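Local coordinates for hypothetical protein (Uncultured marine organism, PDB 2OP5) that is of unknown function but adopts a dimeric ferredoxin-like fold related to the dimeric alpha/beta-barrel families, in which two subunits join their beta-sheets, at residues Gly47-Ile53 / Ser65-Asp71. Residue numbers count along the deposited sequence, not the author numbering.
Sequences GLIRHVI and SMVFEYD
Strands 48-53 and 65-70 run antiparallel, their axes 4.6 Å apart at 165°. Val52 and Val67 form a hydrogen-bonded pair, with Val52 N to Val67 O and Val67 N to Val52 O both 3.0 Å; Glu69 N reaches Arg50 O at 2.8 Å. A classic bulge then shifts the register: Ile49 N (2.8 Å) and Arg50 N (3.3 Å) both donate to Glu69 O, with Ile49 at phi/psi -97/-44. Beyond it Asp71 N bonds Gly47 O at 3.0 Å; Gly47, phi 127°, ends the preceding helix in a Schellman motif. On the face carrying Leu48, His51 and Ile53, His51 (chi1 t) and Phe68 (m) form an offset stack, centroids 4.0 Å apart and planes at 16°, while Met66 SE lies at the His51 ring edge, 4.9 Å from its centroid. Trp35 meets both rings, and His51 ND1 hydrogen-bonds Tyr40 OH. This hairpin belongs to the four-stranded antiparallel sheet of the ferredoxin-like fold, helices covering its aromatic face. Leu48, t with chi2 p, brings CD1 to 3.6 Å from Tyr70 CE2; Ile53 CD1 lies 3.9 Å from Met66 CE. The opposite face carries Val52, Val67, Arg50 (t, t, m) and Glu69 (m, t). Arg50 NE and Glu69 OE2 stay 4.5 Å apart, too far for a salt bridge; Arg50 instead salt-bridges Glu112 of the second subunit, and Glu69 hydrogen-bonds Thr8 and salt-bridges Arg50 of that subunit.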
loop_
_atom_site.group_PDB
_atom_site.type_symbol
_atom_site.label_atom_id
_atom_site.label_comp_id
_atom_site.label_asym_id
_atom_site.label_seq_id
_atom_site.Cartn_x
_atom_site.Cartn_y
_atom_site.Cartn_z
ATOM N N GLY A 47 -5.263 -6.834 -15.889
ATOM C CA GLY A 47 -5.682 -6.956 -14.506
ATOM C C GLY A 47 -5.163 -5.906 -13.542
ATOM O O GLY A 47 -5.563 -5.913 -12.373
ATOM N N LEU A 48 -4.249 -5.031 -13.976
ATOM C CA LEU A 48 -3.816 -3.961 -13.079
ATOM C C LEU A 48 -4.981 -2.970 -12.987
ATOM O O LEU A 48 -5.521 -2.517 -14.015
ATOM C CB LEU A 48 -2.544 -3.259 -13.566
ATOM C CG LEU A 48 -1.971 -2.204 -12.621
ATOM C CD1 LEU A 48 -1.388 -2.830 -11.367
ATOM C CD2 LEU A 48 -0.930 -1.368 -13.323
ATOM N N ILE A 49 -5.405 -2.700 -11.757
ATOM C CA ILE A 49 -6.457 -1.734 -11.466
ATOM C C ILE A 49 -5.868 -0.396 -11.074
ATOM O O ILE A 49 -6.310 0.641 -11.542
ATOM C CB ILE A 49 -7.341 -2.213 -10.291
ATOM C CG1 ILE A 49 -8.035 -3.528 -10.677
ATOM C CG2 ILE A 49 -8.346 -1.113 -9.870
ATOM C CD1 ILE A 49 -8.806 -4.206 -9.544
ATOM N N ARG A 50 -4.852 -0.431 -10.220
ATOM C CA ARG A 50 -4.276 0.777 -9.673
ATOM C C ARG A 50 -2.796 0.593 -9.332
ATOM O O ARG A 50 -2.361 -0.507 -9.003
ATOM C CB ARG A 50 -5.079 1.163 -8.426
ATOM C CG ARG A 50 -4.774 2.537 -7.835
ATOM C CD ARG A 50 -5.529 2.726 -6.543
ATOM N NE ARG A 50 -6.972 2.863 -6.777
ATOM C CZ ARG A 50 -7.663 4.001 -6.696
ATOM N NH1 ARG A 50 -7.081 5.159 -6.357
ATOM N NH2 ARG A 50 -8.978 3.976 -6.940
ATOM N N HIS A 51 -2.043 1.684 -9.438
ATOM C CA HIS A 51 -0.604 1.720 -9.141
ATOM C C HIS A 51 -0.290 3.098 -8.611
ATOM O O HIS A 51 -0.448 4.076 -9.315
ATOM C CB HIS A 51 0.252 1.401 -10.359
ATOM C CG HIS A 51 1.732 1.422 -10.093
ATOM N ND1 HIS A 51 2.652 1.830 -11.033
ATOM C CD2 HIS A 51 2.446 1.101 -8.986
ATOM C CE1 HIS A 51 3.871 1.714 -10.536
ATOM N NE2 HIS A 51 3.777 1.277 -9.292
ATOM N N VAL A 52 0.154 3.151 -7.364
ATOM C CA VAL A 52 0.423 4.387 -6.643
ATOM C C VAL A 52 1.867 4.394 -6.175
ATOM O O VAL A 52 2.354 3.421 -5.571
ATOM C CB VAL A 52 -0.462 4.504 -5.391
ATOM C CG1 VAL A 52 -0.462 5.948 -4.881
ATOM C CG2 VAL A 52 -1.877 4.058 -5.697
ATOM N N ILE A 53 2.554 5.485 -6.476
ATOM C CA ILE A 53 3.939 5.651 -6.102
ATOM C C ILE A 53 3.957 6.815 -5.135
ATOM O O ILE A 53 3.384 7.876 -5.405
ATOM C CB ILE A 53 4.853 5.957 -7.315
ATOM C CG1 ILE A 53 4.675 4.868 -8.382
ATOM C CG2 ILE A 53 6.316 6.069 -6.846
ATOM C CD1 ILE A 53 5.404 5.122 -9.694
ATOM N N SER A 65 7.513 3.977 -1.645
ATOM C CA SER A 65 6.484 2.927 -1.584
ATOM C C SER A 65 5.692 2.855 -2.882
ATOM O O SER A 65 5.457 3.884 -3.551
ATOM C CB SER A 65 5.514 3.196 -0.454
ATOM O OG SER A 65 4.809 4.388 -0.660
HETATM N N MSE A 66 5.311 1.633 -3.234
HETATM C CA MSE A 66 4.488 1.368 -4.373
HETATM C C MSE A 66 3.422 0.391 -3.963
HETATM O O MSE A 66 3.684 -0.572 -3.246
HETATM C CB MSE A 66 5.285 0.752 -5.511
HETATM C CG MSE A 66 6.220 1.738 -6.146
HETATM SE SE MSE A 66 7.175 1.030 -7.686
HETATM C CE MSE A 66 7.985 2.699 -8.119
ATOM N N VAL A 67 2.210 0.661 -4.402
ATOM C CA VAL A 67 1.107 -0.225 -4.138
ATOM C C VAL A 67 0.516 -0.544 -5.511
ATOM O O VAL A 67 0.110 0.374 -6.249
ATOM C CB VAL A 67 0.037 0.401 -3.215
ATOM C CG1 VAL A 67 -1.119 -0.566 -3.035
ATOM C CG2 VAL A 67 0.627 0.820 -1.849
ATOM N N PHE A 68 0.526 -1.832 -5.860
ATOM C CA PHE A 68 -0.046 -2.317 -7.113
ATOM C C PHE A 68 -1.267 -3.106 -6.702
ATOM O O PHE A 68 -1.167 -4.015 -5.857
ATOM C CB PHE A 68 0.860 -3.325 -7.839
ATOM C CG PHE A 68 2.195 -2.786 -8.301
ATOM C CD1 PHE A 68 3.242 -2.636 -7.406
ATOM C CD2 PHE A 68 2.411 -2.513 -9.638
ATOM C CE1 PHE A 68 4.492 -2.175 -7.840
ATOM C CE2 PHE A 68 3.649 -2.052 -10.088
ATOM C CZ PHE A 68 4.699 -1.886 -9.190
ATOM N N GLU A 69 -2.391 -2.815 -7.347
ATOM C CA GLU A 69 -3.643 -3.500 -7.069
ATOM C C GLU A 69 -4.176 -4.174 -8.329
ATOM O O GLU A 69 -4.245 -3.559 -9.400
ATOM C CB GLU A 69 -4.659 -2.506 -6.536
ATOM C CG GLU A 69 -4.195 -1.859 -5.246
ATOM C CD GLU A 69 -5.239 -0.981 -4.641
ATOM O OE1 GLU A 69 -6.435 -1.284 -4.789
ATOM O OE2 GLU A 69 -4.862 -0.001 -3.986
ATOM N N TYR A 70 -4.573 -5.437 -8.166
ATOM C CA TYR A 70 -5.044 -6.239 -9.263
ATOM C C TYR A 70 -6.411 -6.810 -8.989
ATOM O O TYR A 70 -6.766 -7.062 -7.841
ATOM C CB TYR A 70 -4.075 -7.402 -9.532
ATOM C CG TYR A 70 -2.613 -7.003 -9.677
ATOM C CD1 TYR A 70 -1.792 -6.934 -8.569
ATOM C CD2 TYR A 70 -2.060 -6.697 -10.925
ATOM C CE1 TYR A 70 -0.462 -6.570 -8.676
ATOM C CE2 TYR A 70 -0.699 -6.329 -11.052
ATOM C CZ TYR A 70 0.084 -6.261 -9.917
ATOM O OH TYR A 70 1.429 -5.923 -9.981
ATOM N N ASP A 71 -7.159 -7.038 -10.079
ATOM C CA ASP A 71 -8.475 -7.663 -10.026
ATOM C C ASP A 71 -8.368 -9.131 -9.567
ATOM O O ASP A 71 -9.351 -9.695 -9.097
ATOM C CB ASP A 71 -9.187 -7.561 -11.397
ATOM C CG ASP A 71 -8.445 -8.282 -12.529
ATOM O OD1 ASP A 71 -7.479 -9.029 -12.289
ATOM O OD2 ASP A 71 -8.851 -8.128 -13.689
#